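Local coordinates for uncharacterized protein (Bacteroides ovatus, PDB 3NQK) that is of unknown function but combines a DUF4973 region of the E-set clan with a BT_3044-like C-terminal region, at residues A[24-29]-A[83-88]; A[65-70]-A[147-152]; A[90-95]-A[117-122]. All blocks are in the same frame, centred on the assembly; numbering follows the deposited sequence.

Contact 1 of 3, residues A[24-29]-A[83-88]; sequences DGVTTI and LWYTEM. With EDO (1,2-ethanediol), chain B.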
loop_
_atom_site.group_PDB
_atom_site.type_symbol
_atom_site.label_atom_id
_atom_site.label_comp_id
_atom_site.label_asym_id
_atom_site.label_seq_id
_atom_site.Cartn_x
_atom_site.Cartn_y
_atom_site.Cartn_z
ATOM N N ASP A 24 -15.503 5.785 20.882
ATOM C CA ASP A 24 -16.994 5.873 20.867
ATOM C C ASP A 24 -17.683 4.993 19.774
ATOM O O ASP A 24 -18.886 4.693 19.873
ATOM C CB ASP A 24 -17.419 7.346 20.689
ATOM C CG ASP A 24 -16.688 8.040 19.507
ATOM O OD1 ASP A 24 -15.921 7.343 18.785
ATOM O OD2 ASP A 24 -16.867 9.272 19.325
ATOM N N GLY A 25 -16.942 4.621 18.732
ATOM C CA GLY A 25 -17.505 3.794 17.664
ATOM C C GLY A 25 -17.260 4.355 16.288
ATOM O O GLY A 25 -17.722 3.786 15.289
ATOM N N VAL A 26 -16.490 5.441 16.219
ATOM C CA VAL A 26 -16.173 6.092 14.945
ATOM C C VAL A 26 -14.796 5.685 14.393
ATOM O O VAL A 26 -13.808 5.684 15.112
ATOM C CB VAL A 26 -16.236 7.626 15.088
ATOM C CG1 VAL A 26 -15.425 8.286 14.033
ATOM C CG2 VAL A 26 -17.668 8.086 15.038
ATOM N N THR A 27 -14.761 5.333 13.104
ATOM C CA THR A 27 -13.524 4.958 12.424
ATOM C C THR A 27 -13.037 6.130 11.583
ATOM O O THR A 27 -13.775 6.649 10.746
ATOM C CB THR A 27 -13.743 3.756 11.487
ATOM O OG1 THR A 27 -14.084 2.595 12.254
ATOM C CG2 THR A 27 -12.503 3.472 10.685
ATOM N N THR A 28 -11.805 6.552 11.801
ATOM C CA THR A 28 -11.271 7.686 11.076
ATOM C C THR A 28 -10.634 7.205 9.815
ATOM O O THR A 28 -9.747 6.382 9.858
ATOM C CB THR A 28 -10.171 8.458 11.903
ATOM O OG1 THR A 28 -10.701 8.868 13.159
ATOM C CG2 THR A 28 -9.692 9.682 11.143
ATOM N N ILE A 29 -11.065 7.733 8.679
ATOM C CA ILE A 29 -10.379 7.441 7.452
ATOM C C ILE A 29 -9.787 8.705 6.833
ATOM O O ILE A 29 -10.373 9.795 6.913
ATOM C CB ILE A 29 -11.269 6.677 6.437
ATOM C CG1 ILE A 29 -12.370 7.546 5.891
ATOM C CG2 ILE A 29 -11.854 5.454 7.078
ATOM C CD1 ILE A 29 -13.188 6.834 4.822
ATOM N N LEU A 83 -20.018 19.764 19.759
ATOM C CA LEU A 83 -19.101 18.623 19.651
ATOM C C LEU A 83 -19.669 17.487 18.778
ATOM O O LEU A 83 -19.017 16.470 18.593
ATOM C CB LEU A 83 -18.793 18.053 21.029
ATOM C CG LEU A 83 -18.186 18.961 22.092
ATOM C CD1 LEU A 83 -17.991 18.167 23.403
ATOM C CD2 LEU A 83 -16.877 19.554 21.625
ATOM N N TRP A 84 -20.880 17.661 18.267
ATOM C CA TRP A 84 -21.563 16.592 17.520
ATOM C C TRP A 84 -20.934 16.299 16.178
ATOM O O TRP A 84 -20.389 17.179 15.520
ATOM C CB TRP A 84 -23.022 16.968 17.271
ATOM C CG TRP A 84 -23.927 16.699 18.382
ATOM C CD1 TRP A 84 -23.636 16.764 19.709
ATOM C CD2 TRP A 84 -25.323 16.456 18.289
ATOM N NE1 TRP A 84 -24.752 16.512 20.447
ATOM C CE2 TRP A 84 -25.809 16.328 19.601
ATOM C CE3 TRP A 84 -26.215 16.302 17.215
ATOM C CZ2 TRP A 84 -27.148 16.041 19.880
ATOM C CZ3 TRP A 84 -27.546 16.009 17.489
ATOM C CH2 TRP A 84 -27.998 15.879 18.810
ATOM N N TYR A 85 -21.072 15.061 15.749
ATOM C CA TYR A 85 -20.716 14.684 14.413
ATOM C C TYR A 85 -21.843 15.116 13.473
ATOM O O TYR A 85 -22.997 15.207 13.881
ATOM C CB TYR A 85 -20.520 13.186 14.329
ATOM C CG TYR A 85 -19.357 12.681 15.124
ATOM C CD1 TYR A 85 -18.066 12.956 14.734
ATOM C CD2 TYR A 85 -19.547 11.884 16.244
ATOM C CE1 TYR A 85 -16.980 12.481 15.452
ATOM C CE2 TYR A 85 -18.466 11.391 16.964
ATOM C CZ TYR A 85 -17.184 11.697 16.556
ATOM O OH TYR A 85 -16.102 11.211 17.251
ATOM N N THR A 86 -21.506 15.392 12.228
ATOM C CA THR A 86 -22.490 15.821 11.277
ATOM C C THR A 86 -22.523 14.884 10.087
ATOM O O THR A 86 -21.499 14.543 9.538
ATOM C CB THR A 86 -22.201 17.209 10.818
ATOM O OG1 THR A 86 -22.179 18.079 11.955
ATOM C CG2 THR A 86 -23.273 17.686 9.816
ATOM N N GLU A 87 -23.721 14.439 9.722
ATOM C CA GLU A 87 -23.875 13.503 8.630
ATOM C C GLU A 87 -23.358 14.118 7.359
ATOM O O GLU A 87 -23.681 15.230 7.049
ATOM C CB GLU A 87 -25.333 13.111 8.465
ATOM C CG GLU A 87 -25.566 12.093 7.355
ATOM C CD GLU A 87 -27.032 11.761 7.161
ATOM O OE1 GLU A 87 -27.822 11.955 8.113
ATOM O OE2 GLU A 87 -27.387 11.280 6.067
HETATM N N MSE A 88 -22.509 13.394 6.647
HETATM C CA MSE A 88 -21.959 13.902 5.410
HETATM C C MSE A 88 -23.056 14.204 4.400
HETATM O O MSE A 88 -24.068 13.487 4.314
HETATM C CB MSE A 88 -20.986 12.920 4.820
HETATM C CG MSE A 88 -20.210 13.482 3.691
HETATM SE SE MSE A 88 -18.530 12.633 3.559
HETATM C CE MSE A 88 -17.713 13.732 2.196
HETATM C C1 EDO B . -12.334 8.801 19.656
HETATM O O1 EDO B . -13.507 8.037 19.986
HETATM C C2 EDO B . -12.400 9.271 18.199
HETATM O O2 EDO B . -12.663 8.157 17.340
#
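The side chain of Y85 reaches toward D24 and V26, coming from the opposite direction to theirs. CB sets its course: with CG anti to the carbonyl carbon (chi1 -66°), the ring is carried across to the loop that leads into strand 27-32. On the ring, CE2 and CZ meet V26, whose CG2 lies 3.9 Å from Y85 CE2. This methyl sits over one face, displaced toward the rim, and makes a CH-pi contact, with V26 CG2 4.2 Å from the centroid of the Y85 ring. K124 adds a cation-pi interaction. The Y85 side chain also touches V126 of strand 125-133, while N72 of helix 65-76 bonds its backbone N; all belong to the DUF4973 region, whose E-set clan suggests an immunoglobulin-like fold. At the tip, D24 OD2 accepts from Y85 OH (2.9 Å) through its syn lone pair, and this oxygen lies at the edge of the ring, near its plane. The carboxylate is turned 59° from the ring, although D24 is poorly ordered. Its other oxygen closes an Asx turn: V26 N donates to D24 OD1 at 3.2 Å from above the carboxylate plane. A 1,2-ethanediol, probably from the crystallisation liquor, also donates from O1 to D24 OD1 at 2.8 Å.

Contact 2 of 3, residues A[65-70]-A[147-152]; sequences KDTLKT and YAKALL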
loop_
_atom_site.group_PDB
_atom_site.type_symbol
_atom_site.label_atom_id
_atom_site.label_comp_id
_atom_site.label_asym_id
_atom_site.label_seq_id
_atom_site.Cartn_x
_atom_site.Cartn_y
_atom_site.Cartn_z
ATOM N N LYS A 65 -28.959 7.346 9.059
ATOM C CA LYS A 65 -29.144 8.602 9.753
ATOM C C LYS A 65 -29.173 8.390 11.291
ATOM O O LYS A 65 -28.419 9.051 12.045
ATOM C CB LYS A 65 -30.466 9.254 9.271
ATOM C CG LYS A 65 -30.608 10.759 9.553
ATOM C CD LYS A 65 -31.930 11.340 8.942
ATOM N N ASP A 66 -29.964 7.396 11.730
ATOM C CA ASP A 66 -30.288 7.211 13.167
ATOM C C ASP A 66 -29.108 6.845 14.062
ATOM O O ASP A 66 -29.003 7.345 15.171
ATOM C CB ASP A 66 -31.400 6.162 13.337
ATOM C CG ASP A 66 -32.740 6.624 12.763
ATOM O OD1 ASP A 66 -32.917 7.847 12.556
ATOM O OD2 ASP A 66 -33.614 5.763 12.528
ATOM N N THR A 67 -28.253 5.947 13.614
ATOM C CA THR A 67 -27.127 5.526 14.449
ATOM C C THR A 67 -26.254 6.716 14.841
ATOM O O THR A 67 -25.809 6.818 15.983
ATOM C CB THR A 67 -26.259 4.474 13.754
ATOM O OG1 THR A 67 -26.967 3.222 13.702
ATOM C CG2 THR A 67 -24.963 4.274 14.512
ATOM N N LEU A 68 -26.047 7.629 13.902
ATOM C CA LEU A 68 -25.214 8.787 14.139
ATOM C C LEU A 68 -25.814 9.686 15.199
ATOM O O LEU A 68 -25.129 10.103 16.117
ATOM C CB LEU A 68 -25.016 9.568 12.849
ATOM C CG LEU A 68 -23.939 10.648 12.889
ATOM C CD1 LEU A 68 -22.607 10.065 13.301
ATOM C CD2 LEU A 68 -23.830 11.324 11.537
ATOM N N LYS A 69 -27.090 9.997 15.067
ATOM C CA LYS A 69 -27.762 10.827 16.066
ATOM C C LYS A 69 -27.628 10.194 17.461
ATOM O O LYS A 69 -27.317 10.884 18.448
ATOM C CB LYS A 69 -29.241 11.017 15.714
ATOM C CG LYS A 69 -29.978 12.028 16.618
ATOM C CD LYS A 69 -31.510 11.982 16.400
ATOM C CE LYS A 69 -32.252 12.833 17.437
ATOM N NZ LYS A 69 -33.720 12.589 17.402
ATOM N N THR A 70 -27.859 8.885 17.541
ATOM C CA THR A 70 -27.754 8.172 18.806
ATOM C C THR A 70 -26.372 8.351 19.413
ATOM O O THR A 70 -26.246 8.680 20.583
ATOM C CB THR A 70 -28.061 6.671 18.636
ATOM O OG1 THR A 70 -29.457 6.458 18.808
ATOM C CG2 THR A 70 -27.296 5.824 19.674
ATOM N N TYR A 147 -27.242 -5.618 13.074
ATOM C CA TYR A 147 -26.619 -5.294 11.775
ATOM C C TYR A 147 -25.197 -4.730 11.903
ATOM O O TYR A 147 -24.870 -4.046 12.889
ATOM C CB TYR A 147 -27.511 -4.281 11.021
ATOM C CG TYR A 147 -29.007 -4.394 11.368
ATOM C CD1 TYR A 147 -29.840 -5.317 10.705
ATOM C CD2 TYR A 147 -29.578 -3.597 12.387
ATOM C CE1 TYR A 147 -31.209 -5.444 11.044
ATOM C CE2 TYR A 147 -30.943 -3.717 12.732
ATOM C CZ TYR A 147 -31.749 -4.640 12.056
ATOM O OH TYR A 147 -33.082 -4.761 12.389
ATOM N N ALA A 148 -24.369 -4.990 10.881
ATOM C CA ALA A 148 -22.988 -4.495 10.843
ATOM C C ALA A 148 -22.972 -3.029 10.465
ATOM O O ALA A 148 -23.592 -2.624 9.484
ATOM C CB ALA A 148 -22.187 -5.276 9.870
ATOM N N LYS A 149 -22.206 -2.240 11.193
ATOM C CA LYS A 149 -22.176 -0.819 10.919
ATOM C C LYS A 149 -20.765 -0.295 10.768
ATOM O O LYS A 149 -19.799 -0.965 11.106
ATOM C CB LYS A 149 -22.949 -0.046 12.004
ATOM C CG LYS A 149 -24.506 -0.148 11.848
ATOM C CD LYS A 149 -25.260 0.351 13.092
ATOM C CE LYS A 149 -26.790 0.289 12.898
ATOM N NZ LYS A 149 -27.301 -1.092 12.703
ATOM N N ALA A 150 -20.660 0.885 10.175
ATOM C CA ALA A 150 -19.390 1.557 9.980
ATOM C C ALA A 150 -19.639 3.068 10.066
ATOM O O ALA A 150 -20.474 3.607 9.347
ATOM C CB ALA A 150 -18.790 1.184 8.649
ATOM N N LEU A 151 -18.987 3.726 11.010
ATOM C CA LEU A 151 -19.137 5.167 11.159
ATOM C C LEU A 151 -17.855 5.835 10.720
ATOM O O LEU A 151 -16.889 5.988 11.508
ATOM C CB LEU A 151 -19.494 5.526 12.591
ATOM C CG LEU A 151 -20.780 4.854 13.099
ATOM C CD1 LEU A 151 -21.030 5.166 14.591
ATOM C CD2 LEU A 151 -21.984 5.269 12.240
ATOM N N LEU A 152 -17.827 6.209 9.444
ATOM C CA LEU A 152 -16.647 6.748 8.837
ATOM C C LEU A 152 -16.495 8.266 9.090
ATOM O O LEU A 152 -17.277 9.071 8.590
ATOM C CB LEU A 152 -16.679 6.475 7.340
ATOM C CG LEU A 152 -16.892 5.012 6.927
ATOM C CD1 LEU A 152 -16.720 4.867 5.435
ATOM C CD2 LEU A 152 -15.943 4.091 7.647
#
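T67, on helix 65-76, meets K149 and L151 of strand 149-157, and none of the three carries a flat group, so the contact has no ring face or edge and is made by methyls, methylenes and one hydroxyl. The two branches of T67 divide the work. A chi1 of -72° sets OG1 beside the backbone N and CG2 anti to it. CG2 points at the fork of L151: T67 CG2 lies 3.9 Å from L151 CD2 and 4.0 Å from L151 CD1, so that one methyl touches both ends of the leucine. OG1 turns instead to the aliphatic part of K149, beside CD and CE. The lysine was modelled in two conformers, and the closeness of this approach, which rests on one of them, is doubtful. What holds the hydroxyl is D64, just ahead of the helix, whose OD2 is hydrogen-bonded to T67 OG1. In the same lysine conformer the chain bends at its last torsion (chi4 63°), and NZ makes a weak hydrogen bond to T130 OG1 on the adjoining strand 125-133. L151 is buried while K149 is exposed, so the contact passes from apolar at L151 to solvent-facing at K149. Strand alternation explains the pairing: K149 and L151 direct their side chains to the helix, whereas A148 and A150 touch residues of strand 12-15. In the sheet, strand 149-157 runs parallel to 27-32 and antiparallel to 125-133. The arrangement is that of a helix laid on one face of a mixed beta sheet while another sheet covers the other, consistent with a beta sandwich, as expected of the E-set clan, with helix 65-76 packed outside one sheet.

Contact 3 of 3, residues A[90-95]-A[117-122]; sequences EDKYEF and QDIDML. With EDO (1,2-ethanediol), chain C.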
loop_
_atom_site.group_PDB
_atom_site.type_symbol
_atom_site.label_atom_id
_atom_site.label_comp_id
_atom_site.label_asym_id
_atom_site.label_seq_id
_atom_site.Cartn_x
_atom_site.Cartn_y
_atom_site.Cartn_z
ATOM N N GLU A 90 -25.180 14.614 1.007
ATOM C CA GLU A 90 -25.427 13.671 -0.102
ATOM C C GLU A 90 -24.711 14.059 -1.399
ATOM O O GLU A 90 -24.407 13.204 -2.218
ATOM C CB GLU A 90 -26.926 13.530 -0.360
ATOM C CG GLU A 90 -27.700 12.920 0.831
ATOM C CD GLU A 90 -29.191 12.690 0.534
ATOM O OE1 GLU A 90 -29.616 12.896 -0.632
ATOM O OE2 GLU A 90 -29.930 12.301 1.471
ATOM N N ASP A 91 -24.431 15.339 -1.571
ATOM C CA ASP A 91 -23.761 15.806 -2.780
ATOM C C ASP A 91 -22.249 15.549 -2.735
ATOM O O ASP A 91 -21.561 15.743 -3.732
ATOM C CB ASP A 91 -24.050 17.312 -3.019
ATOM C CG ASP A 91 -23.423 18.234 -1.934
ATOM O OD1 ASP A 91 -22.177 18.395 -1.916
ATOM O OD2 ASP A 91 -24.195 18.872 -1.175
ATOM N N LYS A 92 -21.749 15.066 -1.590
ATOM C CA LYS A 92 -20.306 14.902 -1.390
ATOM C C LYS A 92 -19.796 13.454 -1.557
ATOM O O LYS A 92 -18.580 13.222 -1.503
ATOM C CB LYS A 92 -19.900 15.420 0.005
ATOM C CG LYS A 92 -20.106 16.963 0.236
ATOM C CD LYS A 92 -19.137 17.835 -0.621
ATOM C CE LYS A 92 -19.210 19.348 -0.238
ATOM N NZ LYS A 92 -20.551 19.971 -0.517
ATOM N N TYR A 93 -20.710 12.492 -1.773
ATOM C CA TYR A 93 -20.316 11.069 -1.894
ATOM C C TYR A 93 -21.297 10.230 -2.728
ATOM O O TYR A 93 -22.464 10.544 -2.820
ATOM C CB TYR A 93 -20.207 10.445 -0.509
ATOM C CG TYR A 93 -21.547 10.232 0.147
ATOM C CD1 TYR A 93 -22.325 9.117 -0.158
ATOM C CD2 TYR A 93 -22.067 11.171 1.013
ATOM C CE1 TYR A 93 -23.565 8.942 0.407
ATOM C CE2 TYR A 93 -23.307 10.999 1.591
ATOM C CZ TYR A 93 -24.047 9.883 1.295
ATOM O OH TYR A 93 -25.285 9.728 1.851
ATOM N N GLU A 94 -20.796 9.123 -3.276
ATOM C CA GLU A 94 -21.632 8.123 -3.982
ATOM C C GLU A 94 -21.044 6.748 -3.739
ATOM O O GLU A 94 -19.847 6.605 -3.664
ATOM C CB GLU A 94 -21.658 8.383 -5.512
ATOM C CG GLU A 94 -22.411 9.684 -5.966
ATOM C CD GLU A 94 -23.961 9.542 -5.930
ATOM O OE1 GLU A 94 -24.469 8.523 -5.399
ATOM O OE2 GLU A 94 -24.656 10.456 -6.435
ATOM N N PHE A 95 -21.894 5.743 -3.585
ATOM C CA PHE A 95 -21.425 4.357 -3.556
ATOM C C PHE A 95 -22.544 3.432 -3.993
ATOM O O PHE A 95 -23.706 3.752 -3.835
ATOM C CB PHE A 95 -20.911 3.965 -2.164
ATOM C CG PHE A 95 -21.948 3.991 -1.115
ATOM C CD1 PHE A 95 -22.808 2.935 -0.953
ATOM C CD2 PHE A 95 -22.064 5.069 -0.271
ATOM C CE1 PHE A 95 -23.801 2.978 0.006
ATOM C CE2 PHE A 95 -23.048 5.102 0.708
ATOM C CZ PHE A 95 -23.919 4.075 0.828
ATOM N N GLN A 117 -14.730 18.915 -3.203
ATOM C CA GLN A 117 -14.629 20.327 -3.574
ATOM C C GLN A 117 -15.518 21.202 -2.703
ATOM O O GLN A 117 -16.708 20.932 -2.547
ATOM C CB GLN A 117 -14.988 20.530 -5.037
ATOM C CG GLN A 117 -14.617 21.922 -5.570
ATOM C CD GLN A 117 -14.829 22.044 -7.048
ATOM O OE1 GLN A 117 -14.687 21.068 -7.795
ATOM N NE2 GLN A 117 -15.170 23.245 -7.496
ATOM N N ASP A 118 -14.923 22.250 -2.125
ATOM C CA ASP A 118 -15.652 23.214 -1.277
ATOM C C ASP A 118 -16.125 22.613 0.051
ATOM O O ASP A 118 -16.965 23.185 0.715
ATOM C CB ASP A 118 -16.862 23.814 -2.036
ATOM C CG ASP A 118 -16.445 24.600 -3.297
ATOM O OD1 ASP A 118 -15.494 25.407 -3.210
ATOM O OD2 ASP A 118 -17.097 24.427 -4.364
ATOM N N ILE A 119 -15.603 21.453 0.424
ATOM C CA ILE A 119 -15.971 20.854 1.708
ATOM C C ILE A 119 -15.587 21.844 2.815
ATOM O O ILE A 119 -14.537 22.476 2.756
ATOM C CB ILE A 119 -15.257 19.476 1.944
ATOM C CG1 ILE A 119 -15.853 18.739 3.148
ATOM C CG2 ILE A 119 -13.784 19.670 2.161
ATOM C CD1 ILE A 119 -17.202 18.201 2.921
ATOM N N ASP A 120 -16.481 22.034 3.769
ATOM C CA ASP A 120 -16.223 22.922 4.884
ATOM C C ASP A 120 -15.827 22.096 6.068
ATOM O O ASP A 120 -16.662 21.469 6.688
ATOM C CB ASP A 120 -17.481 23.734 5.215
ATOM C CG ASP A 120 -17.258 24.716 6.341
ATOM O OD1 ASP A 120 -16.170 24.683 6.957
ATOM O OD2 ASP A 120 -18.157 25.534 6.597
HETATM N N MSE A 121 -14.554 22.112 6.412
HETATM C CA MSE A 121 -14.067 21.252 7.496
HETATM C C MSE A 121 -14.253 21.842 8.851
HETATM O O MSE A 121 -13.613 21.417 9.800
HETATM C CB MSE A 121 -12.617 20.915 7.293
HETATM C CG MSE A 121 -12.369 20.092 6.072
HETATM SE SE MSE A 121 -13.419 18.475 6.048
HETATM C CE MSE A 121 -13.014 17.814 7.857
ATOM N N LEU A 122 -15.139 22.811 8.971
ATOM C CA LEU A 122 -15.552 23.251 10.279
ATOM C C LEU A 122 -16.302 22.086 10.950
ATOM O O LEU A 122 -16.293 21.948 12.169
ATOM C CB LEU A 122 -16.454 24.501 10.195
ATOM C CG LEU A 122 -17.144 24.876 11.523
ATOM C CD1 LEU A 122 -17.505 26.326 11.585
ATOM C CD2 LEU A 122 -18.376 24.013 11.733
HETATM C C1 EDO C . -25.493 6.220 -2.360
HETATM O O1 EDO C . -24.715 6.720 -3.466
HETATM C C2 EDO C . -26.471 5.144 -2.850
HETATM O O2 EDO C . -26.462 4.016 -1.956
#
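Q117 offers K92 its backbone: the carbonyl oxygen Q117 O lies 3.8 Å from K92 CE, while the glutamine side chain leads away. Two residues on, I119 makes the apolar part. Its torsions, with CG1 anti to the backbone N (chi1 -169°) and CD1 then turned by a chi2 of 72°, bring that methyl obliquely across the lysine chain, so that I119 CD1 lies 3.9 Å from K92 CE and 4.1 Å from K92 CD. Beyond CE, the ammonium NZ is held by two acids of its own side: K92 NZ forms a salt bridge with D91 OD1 at 2.7 Å, through the syn lone pair of that oxygen, and a second with E89. Strand 93-94, which follows, is an outermost strand of a four-stranded antiparallel sheet; it pairs with strand 107-115, K92 bonding N115 through the backbone, and the loop 117-122 leaves that same strand. Further on, D120 closes an Asx turn, with L122 N donating to D120 OD1 at 2.9 Å from above the carboxylate plane, and the same oxygen takes part in a salt bridge with K219 of strand 219-224.

In the fold
Contacts 1 and 2 lie close together, their centres about 9 Å apart, and share the mixed sheet in which strands 27-32 and 149-157 are neighbours: T27 N and L151 O probably form a hydrogen bond between them. Their segments alternate along the chain, and E87 packs on K65 and L68. Contact 3 follows contact 1 in series, about 14 Å away between centres, touching it where M88 meets Y93. Both its segments fall between 65-70 and 147-152, yet it does not touch contact 2, about 18 Å away between centres. Together the contacts tie helix 65-76 and the loops to two sheets; strand 149-157 belongs to the mixed one, although its sequence is BT_3044-like.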